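Local coordinates for protein involved in catabolism of external DNA (Legionella pneumophila subsp. pneumophila, PDB 2OO3) that probably methylates N6 of a single adenine in 23S ribosomal RNA, using S-adenosyl-L-methionine as methyl donor, at residues Pro155-Tyr169 / Lys188-Val200. Sequence-based numbering, arbitrary orientation.
Sequences PPPEKRGLIFIDPSY and KFSTGLYCVWYPV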
# COMPACT_ATOMS: atom_id res chain seq x y z
N PRO A 155 -13.54 5.74 -15.31
CA PRO A 155 -13.63 4.30 -15.08
C PRO A 155 -12.89 3.52 -16.17
O PRO A 155 -12.90 3.94 -17.33
CB PRO A 155 -15.13 4.02 -15.15
CG PRO A 155 -15.67 5.11 -16.06
CD PRO A 155 -14.82 6.31 -15.80
N PRO A 156 -12.25 2.39 -15.80
CA PRO A 156 -11.49 1.64 -16.78
C PRO A 156 -12.43 0.74 -17.58
O PRO A 156 -13.49 0.37 -17.06
CB PRO A 156 -10.55 0.77 -15.92
CG PRO A 156 -11.28 0.58 -14.64
CD PRO A 156 -12.22 1.77 -14.46
N PRO A 157 -12.02 0.35 -18.82
CA PRO A 157 -12.83 -0.58 -19.62
C PRO A 157 -13.12 -1.89 -18.91
O PRO A 157 -14.18 -2.45 -19.11
CB PRO A 157 -11.98 -0.81 -20.89
CG PRO A 157 -10.57 -0.32 -20.53
CD PRO A 157 -10.79 0.77 -19.51
N GLU A 158 -12.20 -2.36 -18.06
CA GLU A 158 -12.41 -3.57 -17.25
C GLU A 158 -13.60 -3.44 -16.29
O GLU A 158 -14.18 -4.46 -15.84
CB GLU A 158 -11.14 -3.88 -16.43
CG GLU A 158 -9.93 -4.35 -17.23
CD GLU A 158 -9.03 -3.20 -17.73
OE1 GLU A 158 -9.38 -2.02 -17.62
OE2 GLU A 158 -7.95 -3.49 -18.25
N LYS A 159 -13.93 -2.20 -15.93
CA LYS A 159 -15.01 -1.89 -14.98
C LYS A 159 -14.78 -2.40 -13.57
O LYS A 159 -15.70 -2.38 -12.75
CB LYS A 159 -16.37 -2.41 -15.50
CG LYS A 159 -17.15 -1.35 -16.23
CD LYS A 159 -16.79 -1.29 -17.66
CE LYS A 159 -17.98 -0.77 -18.48
NZ LYS A 159 -18.29 -1.77 -19.55
N ARG A 160 -13.56 -2.86 -13.29
CA ARG A 160 -13.16 -3.41 -12.01
C ARG A 160 -11.78 -2.82 -11.81
O ARG A 160 -10.93 -2.96 -12.69
CB ARG A 160 -12.96 -4.91 -12.11
CG ARG A 160 -14.18 -5.76 -12.25
CD ARG A 160 -13.80 -7.22 -11.94
NE ARG A 160 -13.53 -7.42 -10.52
CZ ARG A 160 -12.59 -8.23 -10.01
NH1 ARG A 160 -11.76 -8.92 -10.81
NH2 ARG A 160 -12.47 -8.34 -8.69
N GLY A 161 -11.53 -2.22 -10.65
CA GLY A 161 -10.23 -1.57 -10.42
C GLY A 161 -9.78 -1.58 -8.98
O GLY A 161 -10.60 -1.43 -8.06
N LEU A 162 -8.47 -1.78 -8.80
CA LEU A 162 -7.78 -1.48 -7.54
C LEU A 162 -6.83 -0.29 -7.77
O LEU A 162 -5.94 -0.32 -8.63
CB LEU A 162 -7.04 -2.72 -7.05
CG LEU A 162 -6.08 -2.48 -5.87
CD1 LEU A 162 -6.80 -1.82 -4.69
CD2 LEU A 162 -5.40 -3.80 -5.49
N ILE A 163 -7.05 0.79 -7.03
CA ILE A 163 -6.26 2.00 -7.18
C ILE A 163 -5.46 2.14 -5.88
O ILE A 163 -6.03 2.31 -4.81
CB ILE A 163 -7.16 3.24 -7.46
CG1 ILE A 163 -8.01 3.05 -8.75
CG2 ILE A 163 -6.30 4.46 -7.68
CD1 ILE A 163 -9.46 2.55 -8.49
N PHE A 164 -4.15 1.99 -5.99
CA PHE A 164 -3.26 1.94 -4.84
C PHE A 164 -2.42 3.18 -4.86
O PHE A 164 -1.61 3.37 -5.76
CB PHE A 164 -2.36 0.67 -4.88
CG PHE A 164 -1.56 0.44 -3.63
CD1 PHE A 164 -2.18 -0.03 -2.44
CD2 PHE A 164 -0.19 0.64 -3.63
CE1 PHE A 164 -1.41 -0.25 -1.27
CE2 PHE A 164 0.58 0.44 -2.47
CZ PHE A 164 -0.03 -0.01 -1.29
N ILE A 165 -2.64 4.03 -3.85
CA ILE A 165 -2.07 5.37 -3.80
C ILE A 165 -1.09 5.52 -2.65
O ILE A 165 -1.49 5.48 -1.48
CB ILE A 165 -3.21 6.41 -3.67
CG1 ILE A 165 -4.19 6.22 -4.85
CG2 ILE A 165 -2.64 7.82 -3.67
CD1 ILE A 165 -5.54 6.86 -4.68
N ASP A 166 0.19 5.67 -2.98
CA ASP A 166 1.24 5.72 -1.96
C ASP A 166 2.06 7.02 -2.04
O ASP A 166 3.23 6.98 -2.40
CB ASP A 166 2.12 4.47 -2.07
CG ASP A 166 3.13 4.33 -0.95
OD1 ASP A 166 2.97 4.98 0.14
OD2 ASP A 166 4.11 3.57 -1.18
N PRO A 167 1.47 8.17 -1.65
CA PRO A 167 2.21 9.44 -1.77
C PRO A 167 3.34 9.55 -0.78
O PRO A 167 3.30 8.88 0.25
CB PRO A 167 1.14 10.52 -1.46
CG PRO A 167 -0.20 9.77 -1.46
CD PRO A 167 0.13 8.36 -1.07
N SER A 168 4.35 10.38 -1.10
CA SER A 168 5.41 10.71 -0.13
C SER A 168 5.02 11.75 0.93
O SER A 168 5.59 11.75 2.02
CB SER A 168 6.67 11.18 -0.86
OG SER A 168 6.50 12.51 -1.36
N TYR A 169 4.04 12.62 0.62
CA TYR A 169 3.69 13.77 1.47
C TYR A 169 4.92 14.64 1.83
O TYR A 169 4.99 15.19 2.94
CB TYR A 169 2.96 13.34 2.76
CG TYR A 169 1.73 12.53 2.50
CD1 TYR A 169 0.48 13.14 2.32
CD2 TYR A 169 1.82 11.16 2.35
CE1 TYR A 169 -0.66 12.38 2.03
CE2 TYR A 169 0.70 10.38 2.08
CZ TYR A 169 -0.52 11.00 1.91
OH TYR A 169 -1.60 10.21 1.68
N LYS A 188 -16.45 9.41 -10.74
CA LYS A 188 -16.48 8.78 -12.07
C LYS A 188 -16.48 7.25 -11.99
O LYS A 188 -16.90 6.58 -12.92
CB LYS A 188 -15.24 9.18 -12.88
CG LYS A 188 -15.13 10.65 -13.25
CD LYS A 188 -13.75 10.91 -13.82
CE LYS A 188 -13.86 11.74 -15.09
NZ LYS A 188 -12.74 11.44 -16.01
N PHE A 189 -15.99 6.70 -10.89
CA PHE A 189 -15.86 5.26 -10.76
C PHE A 189 -16.09 4.89 -9.30
O PHE A 189 -15.15 4.59 -8.57
CB PHE A 189 -14.47 4.84 -11.26
CG PHE A 189 -14.27 3.36 -11.32
CD1 PHE A 189 -15.26 2.52 -11.81
CD2 PHE A 189 -13.06 2.80 -10.89
CE1 PHE A 189 -15.07 1.14 -11.89
CE2 PHE A 189 -12.85 1.43 -10.96
CZ PHE A 189 -13.85 0.60 -11.46
N SER A 190 -17.34 4.87 -8.88
CA SER A 190 -17.69 4.81 -7.46
C SER A 190 -17.61 3.37 -6.89
O SER A 190 -17.76 3.16 -5.69
CB SER A 190 -19.09 5.41 -7.27
OG SER A 190 -20.06 4.54 -7.86
N THR A 191 -17.41 2.39 -7.77
CA THR A 191 -17.31 0.98 -7.37
C THR A 191 -15.87 0.48 -7.33
O THR A 191 -15.62 -0.68 -6.97
CB THR A 191 -18.14 0.05 -8.28
OG1 THR A 191 -17.65 0.13 -9.62
CG2 THR A 191 -19.66 0.40 -8.23
N GLY A 192 -14.91 1.36 -7.67
CA GLY A 192 -13.50 1.00 -7.60
C GLY A 192 -13.05 0.81 -6.15
O GLY A 192 -13.66 1.37 -5.22
N LEU A 193 -12.02 0.02 -5.96
CA LEU A 193 -11.43 -0.20 -4.62
C LEU A 193 -10.27 0.77 -4.54
O LEU A 193 -9.30 0.63 -5.30
CB LEU A 193 -10.97 -1.65 -4.47
CG LEU A 193 -10.80 -2.16 -3.02
CD1 LEU A 193 -10.49 -3.65 -3.00
CD2 LEU A 193 -9.73 -1.40 -2.26
N TYR A 194 -10.40 1.80 -3.70
CA TYR A 194 -9.36 2.82 -3.50
C TYR A 194 -8.61 2.56 -2.18
O TYR A 194 -9.23 2.37 -1.14
CB TYR A 194 -9.98 4.23 -3.49
CG TYR A 194 -10.67 4.59 -4.81
CD1 TYR A 194 -9.98 5.27 -5.82
CD2 TYR A 194 -12.01 4.23 -5.05
CE1 TYR A 194 -10.61 5.59 -7.03
CE2 TYR A 194 -12.64 4.56 -6.30
CZ TYR A 194 -11.92 5.23 -7.26
OH TYR A 194 -12.53 5.55 -8.47
N CYS A 195 -7.28 2.53 -2.23
CA CYS A 195 -6.48 2.33 -1.04
C CYS A 195 -5.39 3.40 -1.00
O CYS A 195 -4.49 3.41 -1.84
CB CYS A 195 -5.83 0.95 -1.08
SG CYS A 195 -4.85 0.60 0.38
N VAL A 196 -5.46 4.29 -0.02
CA VAL A 196 -4.44 5.35 0.08
C VAL A 196 -3.72 5.22 1.43
O VAL A 196 -4.36 5.10 2.49
CB VAL A 196 -5.05 6.76 -0.13
CG1 VAL A 196 -6.18 7.04 0.86
CG2 VAL A 196 -3.97 7.88 -0.09
N TRP A 197 -2.38 5.21 1.36
CA TRP A 197 -1.51 5.21 2.53
C TRP A 197 -1.31 6.66 2.98
O TRP A 197 -1.17 7.57 2.13
CB TRP A 197 -0.15 4.58 2.16
CG TRP A 197 0.83 4.59 3.32
CD1 TRP A 197 0.87 3.70 4.38
CD2 TRP A 197 1.81 5.60 3.59
NE1 TRP A 197 1.85 4.10 5.28
CE2 TRP A 197 2.44 5.25 4.81
CE3 TRP A 197 2.19 6.78 2.93
CZ2 TRP A 197 3.45 6.04 5.37
CZ3 TRP A 197 3.22 7.54 3.46
CH2 TRP A 197 3.85 7.16 4.67
N TYR A 198 -1.21 6.87 4.30
CA TYR A 198 -0.87 8.19 4.83
C TYR A 198 -0.01 8.05 6.09
O TYR A 198 -0.13 7.04 6.81
CB TYR A 198 -2.15 8.98 5.14
CG TYR A 198 -3.05 8.33 6.17
CD1 TYR A 198 -2.90 8.62 7.53
CD2 TYR A 198 -4.06 7.44 5.78
CE1 TYR A 198 -3.75 8.02 8.49
CE2 TYR A 198 -4.90 6.86 6.71
CZ TYR A 198 -4.73 7.15 8.06
OH TYR A 198 -5.57 6.55 8.96
N PRO A 199 0.87 9.04 6.35
CA PRO A 199 1.66 9.03 7.57
C PRO A 199 0.99 9.77 8.71
O PRO A 199 0.05 10.55 8.50
CB PRO A 199 2.92 9.81 7.16
CG PRO A 199 2.45 10.80 6.13
CD PRO A 199 1.22 10.18 5.48
N VAL A 200 1.49 9.52 9.92
CA VAL A 200 1.23 10.36 11.08
C VAL A 200 2.56 11.02 11.49
O VAL A 200 3.43 10.41 12.15
CB VAL A 200 0.61 9.56 12.26
CG1 VAL A 200 0.27 10.53 13.43
CG2 VAL A 200 -0.65 8.85 11.80
O HOH W 1 -16.13 -1.99 -10.11
O HOH W 2 -13.71 -2.49 -8.63
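Gly-161 O accepts the backbone N-H of Leu-193, and from there the parallel pairing of strands 161-165 and 193-200 alternates regularly: Ile-163 bonds through N to Leu-193 O and through O to Cys-195 N, and Ile-165 likewise to Cys-195 O and Trp-197 N. Past these paired residues a side-chain hydroxyl and two waters supply the bonds. Beyond the last backbone bond, from Trp-197 N to Ile-165 O, Tyr-169 OH donates to Trp-197 O at 2.7 Å, lying somewhat out of the carbonyl plane. With CG anti to the carbonyl carbon (chi1 -56°) the Tyr-169 ring turns one face to Pro-199, whose CD lies toward its rim, 3.7 Å from the centroid, in a CH-pi contact. At the opposite end two waters bridge the turn and the start of strand 161-165: one accepts from Gly-161 N at 3.0 Å and can donate to Thr-191 O, while a second links Lys-159 O to Thr-191 OG1. The Phe-189 ring lies between Pro-156 CD and Gly-192 N, with Lys-159 O and Gly-161 N at its edge; the Phe-189 carbonyl O receives Tyr-194 OH at 2.8 Å, which helps to hold the tyrosine ring with Ile-163 CD1 over its face. Asp-166, the predicted proton acceptor, brings OD1 to 3.4 Å from Trp-197 CE3, its carboxylate nearly perpendicular to the indole, and the same oxygen forms a salt bridge with Lys-19. The two strands are the ends of a beta-alpha-beta crossover in a Rossmann-like methyltransferase sheet: helix 174-188 connects them and meets Ile-165 through Ile-182 and Pro-199 through Tyr-175, strand 38-41 pairs with 161-165, and antiparallel strand 237-243 borders 193-200.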